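Local coordinates for protein tumor necrosis factor ligand superfamily member 9 (Mus musculus, PDB 6MKB) that acts as a cytokine that binds the receptor TNFRSF9 (4-1BB) and induces proliferation of activated peripheral blood T-cells, at residues B[65-70]-B[114-119]; B[72-77]-B[147-152]. All coordinates share one frame; numbering follows the deposited sequence.

Contact 1: B[65-70]-B[114-119]; sequences ELKLSP and LVDRSW. With NA (sodium ion), chain O.
Strand 65-70 and strand 115-119 pair antiparallel, their axes 4.6 Å apart at closest approach. At the start, E65 faces S118 in a non-hydrogen-bonded pair. Its CG is anti to the backbone N (chi1 -174°), and the extended chain carries the carboxylate past the hydroxyl of S118 to D116. There E65 OE1 comes within 2.7 Å of D116 OD1, the two carboxylates nearly coplanar; oxygens this close suggest that one acid is protonated. L66 forms the first hydrogen-bonded pair: its N donates to R117 O at 2.8 Å, and its O accepts from R117 N, both donors lying close to the C=O axis. K67 shares a face with E65, D116 and S118. Its extended chain runs alongside D116 and points the same way, leaving K67 NZ 4.5 Å from D116 OD2, beyond a salt bridge but near enough that the ammonium may ease the crowding of the acids. L68 repeats the reciprocal pairing with V115: the bond from V115 N to L68 O is the straightest of the four, at 172°. On the face shared with L66 and R117, L68 CB packs 4.0 Å from V115 CB. L114, the residue leading into the second strand, lays CD1 against both L68 O and S69 OG. That hydroxyl, with K67 O and N155 O, binds sodium, S69 OG at 2.7 Å. P70 finishes the segment with CD against the L114 backbone. Within the TNF homology domain, strand 58-70 thus lies between strands 115-125 and 149-166; L66 and L68 turn inward onto L85 and V83 of strand 80-90, while S118 packs on S118 of the second subunit.

Contact 2: B[72-77]-B[147-152]; sequences FTNTGH and RDWELS. With SO4 (sulfate ion), chain N.
Where the loop 72-77 closes over the start of strand 149-166, polar side chains do most of the joining. T73 places OG1 between its backbone N and carbonyl carbon (chi1 55°), a crowded position that aims the hydroxyl at D148. T73 OG1 donates to D148 OD1 at 2.7 Å, meeting the oxygen from above the carboxylate plane; a further hydrogen bond links this hydroxyl to that of T71. The other carboxylate oxygen, D148 OD2, accepts a hydrogen bond from a water at 2.8 Å, and the same water lies 2.7 Å from T75 OG1. Both oxygens of the buried acid are therefore supplied with donors, one directly and one through solvent. N74, also buried, uses both ends of its amide. CG stands anti to the backbone N (chi1 -164°), directing ND2 across to D148 O at 2.8 Å, a bent bond (139°) whose donor sits above the carbonyl plane. At the other end, N74 OD1 accepts from G76 N at 2.8 Å, in the carbonyl plane; this bond and the one from ND2 to D148 O together set the rotation of the amide. ND2 also rests over one face of the W149 indole, offset toward the rim and 3.3 Å from CE2, with the amide steeply inclined to the ring. Farther along, H77 NE2 donates to sulfate O4 at 2.9 Å, in the plane of the imidazole, and more weakly to O2; the ion, probably from the crystallisation liquor, is also held by N112 N. G76 has a positive phi, which by itself favours glycine. The bond from G76 N back to N74 OD1 defines an Asx turn, here shaping a connection between the strands 58-70 and 80-90 of a TNF-family β-sandwich.

Overall arrangement
Contact 1 and contact 2 have centres about 13 Å apart and meet along neighbouring antiparallel strands, 58-70 and 149-166. A probable hydrogen bond from E150 N to S69 O, at 2.9 Å, joins them directly, and W149 CZ3 packs 3.5 Å from L68 O. The tryptophan thus touches the end of the contact 1 strand pair as well as the loop of contact 2. The segments alternate along the chain, and 65-70 runs through T71 into 72-77. The sodium belongs to contact 1, about 8 Å from the W149 side chain. Contact 1 extends to the second subunit, whereas contact 2 touches no other chain of the dimer.

Contact 1: B[65-70]-B[114-119]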
loop_
_atom_site.group_PDB
_atom_site.type_symbol
_atom_site.label_atom_id
_atom_site.label_comp_id
_atom_site.label_asym_id
_atom_site.label_seq_id
_atom_site.Cartn_x
_atom_site.Cartn_y
_atom_site.Cartn_z
ATOM N N GLU B 65 3.727 1.282 -5.472
ATOM C CA GLU B 65 3.736 -0.169 -5.429
ATOM C C GLU B 65 4.895 -0.689 -6.271
ATOM O O GLU B 65 4.887 -0.522 -7.483
ATOM C CB GLU B 65 2.409 -0.755 -5.885
ATOM C CG GLU B 65 2.390 -2.263 -5.702
ATOM C CD GLU B 65 1.034 -2.910 -5.846
ATOM O OE1 GLU B 65 0.979 -4.155 -5.745
ATOM O OE2 GLU B 65 0.035 -2.185 -6.064
ATOM N N LEU B 66 5.919 -1.227 -5.606
ATOM C CA LEU B 66 7.104 -1.778 -6.225
ATOM C C LEU B 66 6.900 -3.241 -6.521
ATOM O O LEU B 66 6.552 -4.014 -5.622
ATOM C CB LEU B 66 8.337 -1.600 -5.325
ATOM C CG LEU B 66 9.683 -2.171 -5.840
ATOM C CD1 LEU B 66 10.120 -1.495 -7.152
ATOM C CD2 LEU B 66 10.784 -1.991 -4.797
ATOM N N LYS B 67 7.116 -3.615 -7.788
ATOM C CA LYS B 67 7.053 -5.005 -8.218
ATOM C C LYS B 67 8.406 -5.341 -8.831
ATOM O O LYS B 67 8.707 -4.890 -9.932
ATOM C CB LYS B 67 5.866 -5.282 -9.146
ATOM C CG LYS B 67 4.520 -5.130 -8.444
ATOM C CD LYS B 67 3.425 -5.766 -9.271
ATOM C CE LYS B 67 2.058 -5.497 -8.705
ATOM N NZ LYS B 67 0.992 -5.950 -9.631
ATOM N N LEU B 68 9.267 -6.007 -8.043
ATOM C CA LEU B 68 10.605 -6.422 -8.457
ATOM C C LEU B 68 10.555 -7.801 -8.991
ATOM O O LEU B 68 10.252 -8.728 -8.235
ATOM C CB LEU B 68 11.590 -6.411 -7.271
ATOM C CG LEU B 68 12.325 -5.181 -6.879
ATOM C CD1 LEU B 68 13.342 -5.559 -5.830
ATOM C CD2 LEU B 68 13.017 -4.537 -8.066
ATOM N N SER B 69 10.894 -7.967 -10.256
ATOM C CA SER B 69 10.901 -9.274 -10.903
ATOM C C SER B 69 12.316 -9.828 -10.983
ATOM O O SER B 69 13.200 -9.134 -11.500
ATOM C CB SER B 69 10.292 -9.181 -12.294
ATOM O OG SER B 69 8.918 -8.839 -12.216
ATOM N N PRO B 70 12.549 -11.084 -10.513
ATOM C CA PRO B 70 13.898 -11.675 -10.638
ATOM C C PRO B 70 14.192 -12.038 -12.073
ATOM O O PRO B 70 13.276 -12.443 -12.792
ATOM C CB PRO B 70 13.833 -12.919 -9.742
ATOM C CG PRO B 70 12.395 -13.294 -9.699
ATOM C CD PRO B 70 11.596 -12.030 -9.877
ATOM N N LEU B 114 9.264 -13.008 -7.140
ATOM C CA LEU B 114 8.762 -11.644 -7.325
ATOM C C LEU B 114 8.565 -10.999 -5.971
ATOM O O LEU B 114 8.079 -11.643 -5.035
ATOM C CB LEU B 114 7.424 -11.639 -8.140
ATOM C CG LEU B 114 6.572 -10.323 -8.155
ATOM C CD1 LEU B 114 7.157 -9.255 -9.096
ATOM C CD2 LEU B 114 5.092 -10.620 -8.471
ATOM N N VAL B 115 8.984 -9.744 -5.857
ATOM C CA VAL B 115 8.822 -8.977 -4.628
ATOM C C VAL B 115 7.756 -7.926 -4.930
ATOM O O VAL B 115 7.931 -7.123 -5.841
ATOM C CB VAL B 115 10.162 -8.364 -4.110
ATOM C CG1 VAL B 115 9.908 -7.444 -2.932
ATOM C CG2 VAL B 115 11.177 -9.442 -3.726
ATOM N N ASP B 116 6.637 -7.976 -4.214
ATOM C CA ASP B 116 5.542 -7.045 -4.441
ATOM C C ASP B 116 5.230 -6.317 -3.144
ATOM O O ASP B 116 4.563 -6.865 -2.285
ATOM C CB ASP B 116 4.306 -7.771 -5.031
ATOM C CG ASP B 116 3.049 -6.929 -5.233
ATOM O OD1 ASP B 116 3.116 -5.697 -5.042
ATOM O OD2 ASP B 116 1.996 -7.503 -5.575
ATOM N N ARG B 117 5.703 -5.070 -3.021
ATOM C CA ARG B 117 5.516 -4.217 -1.838
ATOM C C ARG B 117 4.760 -2.936 -2.192
ATOM O O ARG B 117 5.012 -2.340 -3.233
ATOM C CB ARG B 117 6.867 -3.845 -1.203
ATOM C CG ARG B 117 7.673 -5.016 -0.748
ATOM C CD ARG B 117 7.378 -5.475 0.671
ATOM N NE ARG B 117 8.588 -6.064 1.262
ATOM C CZ ARG B 117 8.912 -7.357 1.191
ATOM N NH1 ARG B 117 8.098 -8.225 0.594
ATOM N NH2 ARG B 117 10.036 -7.795 1.743
ATOM N N SER B 118 3.859 -2.513 -1.309
ATOM C CA SER B 118 3.082 -1.288 -1.439
ATOM C C SER B 118 3.445 -0.319 -0.315
ATOM O O SER B 118 3.922 -0.743 0.736
ATOM C CB SER B 118 1.589 -1.581 -1.421
ATOM O OG SER B 118 1.233 -2.440 -2.486
ATOM N N TRP B 119 3.217 0.975 -0.549
ATOM C CA TRP B 119 3.472 2.077 0.363
ATOM C C TRP B 119 2.409 3.149 0.161
ATOM O O TRP B 119 1.942 3.355 -0.964
ATOM C CB TRP B 119 4.877 2.646 0.084
ATOM C CG TRP B 119 5.252 3.917 0.806
ATOM C CD1 TRP B 119 6.033 4.023 1.916
ATOM C CD2 TRP B 119 4.971 5.266 0.385
ATOM N NE1 TRP B 119 6.249 5.349 2.220
ATOM C CE2 TRP B 119 5.618 6.132 1.294
ATOM C CE3 TRP B 119 4.250 5.830 -0.695
ATOM C CZ2 TRP B 119 5.540 7.517 1.187
ATOM C CZ3 TRP B 119 4.177 7.209 -0.807
ATOM C CH2 TRP B 119 4.807 8.037 0.127
HETATM NA NA NA O . 8.350 -6.214 -12.337
#

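Contact 2: B[72-77]-B[147-152]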
loop_
_atom_site.group_PDB
_atom_site.type_symbol
_atom_site.label_atom_id
_atom_site.label_comp_id
_atom_site.label_asym_id
_atom_site.label_seq_id
_atom_site.Cartn_x
_atom_site.Cartn_y
_atom_site.Cartn_z
ATOM N N PHE B 72 16.783 -14.038 -15.196
ATOM C CA PHE B 72 17.428 -15.325 -15.465
ATOM C C PHE B 72 18.692 -15.522 -14.610
ATOM O O PHE B 72 18.897 -16.628 -14.095
ATOM C CB PHE B 72 17.787 -15.447 -16.960
ATOM C CG PHE B 72 18.376 -16.785 -17.331
ATOM C CD1 PHE B 72 17.554 -17.875 -17.617
ATOM C CD2 PHE B 72 19.754 -16.970 -17.374
ATOM C CE1 PHE B 72 18.098 -19.119 -17.935
ATOM C CE2 PHE B 72 20.291 -18.220 -17.651
ATOM C CZ PHE B 72 19.458 -19.285 -17.936
ATOM N N THR B 73 19.542 -14.473 -14.474
ATOM C CA THR B 73 20.818 -14.538 -13.744
ATOM C C THR B 73 20.639 -14.581 -12.224
ATOM O O THR B 73 21.629 -14.818 -11.509
ATOM C CB THR B 73 21.713 -13.350 -14.128
ATOM O OG1 THR B 73 21.008 -12.127 -13.896
ATOM C CG2 THR B 73 22.212 -13.425 -15.568
ATOM N N ASN B 74 19.403 -14.321 -11.723
ATOM C CA ASN B 74 19.115 -14.306 -10.289
ATOM C C ASN B 74 19.043 -15.730 -9.721
ATOM O O ASN B 74 18.161 -16.488 -10.110
ATOM C CB ASN B 74 17.803 -13.563 -10.013
ATOM C CG ASN B 74 17.598 -13.157 -8.565
ATOM O OD1 ASN B 74 18.044 -13.807 -7.615
ATOM N ND2 ASN B 74 16.910 -12.057 -8.358
ATOM N N THR B 75 19.924 -16.078 -8.772
ATOM C CA THR B 75 19.898 -17.413 -8.151
ATOM C C THR B 75 19.275 -17.354 -6.711
ATOM O O THR B 75 19.215 -18.358 -6.006
ATOM C CB THR B 75 21.269 -18.092 -8.214
ATOM O OG1 THR B 75 22.304 -17.121 -8.083
ATOM C CG2 THR B 75 21.467 -18.795 -9.504
ATOM N N GLY B 76 18.791 -16.179 -6.339
ATOM C CA GLY B 76 18.046 -15.916 -5.119
ATOM C C GLY B 76 18.741 -15.712 -3.795
ATOM O O GLY B 76 18.129 -15.118 -2.894
ATOM N N HIS B 77 19.989 -16.230 -3.620
ATOM C CA HIS B 77 20.575 -16.205 -2.275
ATOM C C HIS B 77 22.012 -15.651 -2.140
ATOM O O HIS B 77 22.623 -15.851 -1.099
ATOM C CB HIS B 77 20.518 -17.620 -1.717
ATOM C CG HIS B 77 19.139 -18.213 -1.794
ATOM N ND1 HIS B 77 18.153 -17.881 -0.878
ATOM C CD2 HIS B 77 18.627 -19.098 -2.679
ATOM C CE1 HIS B 77 17.084 -18.576 -1.230
ATOM N NE2 HIS B 77 17.325 -19.333 -2.296
ATOM N N ARG B 147 21.783 -6.640 -12.452
ATOM C CA ARG B 147 21.158 -7.346 -13.577
ATOM C C ARG B 147 20.204 -8.449 -13.097
ATOM O O ARG B 147 19.449 -8.972 -13.907
ATOM C CB ARG B 147 22.225 -7.979 -14.501
ATOM C CG ARG B 147 23.253 -6.997 -15.093
ATOM C CD ARG B 147 22.930 -6.562 -16.502
ATOM N NE ARG B 147 24.092 -5.949 -17.150
ATOM C CZ ARG B 147 24.987 -6.600 -17.887
ATOM N NH1 ARG B 147 24.905 -7.918 -18.036
ATOM N NH2 ARG B 147 26.004 -5.948 -18.434
ATOM N N ASP B 148 20.229 -8.785 -11.796
ATOM C CA ASP B 148 19.456 -9.855 -11.195
ATOM C C ASP B 148 17.997 -9.466 -10.892
ATOM O O ASP B 148 17.200 -10.336 -10.566
ATOM C CB ASP B 148 20.184 -10.389 -9.938
ATOM C CG ASP B 148 21.401 -11.269 -10.266
ATOM O OD1 ASP B 148 21.850 -11.270 -11.462
ATOM O OD2 ASP B 148 21.896 -11.970 -9.344
ATOM N N TRP B 149 17.631 -8.193 -11.051
ATOM C CA TRP B 149 16.258 -7.727 -10.835
ATOM C C TRP B 149 15.871 -6.763 -11.916
ATOM O O TRP B 149 16.734 -6.088 -12.473
ATOM C CB TRP B 149 16.083 -7.061 -9.461
ATOM C CG TRP B 149 16.318 -7.969 -8.288
ATOM C CD1 TRP B 149 17.479 -8.126 -7.599
ATOM C CD2 TRP B 149 15.362 -8.850 -7.674
ATOM N NE1 TRP B 149 17.298 -9.012 -6.565
ATOM C CE2 TRP B 149 16.006 -9.470 -6.584
ATOM C CE3 TRP B 149 14.000 -9.131 -7.905
ATOM C CZ2 TRP B 149 15.341 -10.374 -5.730
ATOM C CZ3 TRP B 149 13.331 -10.002 -7.051
ATOM C CH2 TRP B 149 14.000 -10.615 -5.979
ATOM N N GLU B 150 14.568 -6.676 -12.204
ATOM C CA GLU B 150 14.048 -5.791 -13.239
ATOM C C GLU B 150 12.637 -5.320 -12.900
ATOM O O GLU B 150 11.944 -5.924 -12.065
ATOM C CB GLU B 150 14.046 -6.510 -14.614
ATOM C CG GLU B 150 12.989 -7.605 -14.734
ATOM C CD GLU B 150 12.915 -8.378 -16.031
ATOM O OE1 GLU B 150 12.422 -9.526 -15.993
ATOM O OE2 GLU B 150 13.342 -7.851 -17.082
ATOM N N LEU B 151 12.223 -4.236 -13.570
ATOM C CA LEU B 151 10.872 -3.699 -13.512
ATOM C C LEU B 151 10.281 -3.977 -14.857
ATOM O O LEU B 151 10.735 -3.385 -15.831
ATOM C CB LEU B 151 10.818 -2.183 -13.169
ATOM C CG LEU B 151 11.506 -1.668 -11.907
ATOM C CD1 LEU B 151 11.108 -0.223 -11.663
ATOM C CD2 LEU B 151 11.155 -2.508 -10.684
ATOM N N SER B 152 9.358 -4.934 -14.953
ATOM C CA SER B 152 8.788 -5.283 -16.243
ATOM C C SER B 152 7.284 -5.519 -16.215
ATOM O O SER B 152 6.719 -5.856 -15.192
ATOM C CB SER B 152 9.469 -6.535 -16.789
ATOM O OG SER B 152 9.276 -7.664 -15.951
HETATM S S SO4 N . 14.584 -20.105 -4.137
HETATM O O1 SO4 N . 13.634 -18.970 -4.220
HETATM O O2 SO4 N . 15.907 -19.724 -4.687
HETATM O O3 SO4 N . 14.059 -21.259 -4.909
HETATM O O4 SO4 N . 14.735 -20.478 -2.710
HETATM O O HOH W 1 22.485 -14.437 -8.170
#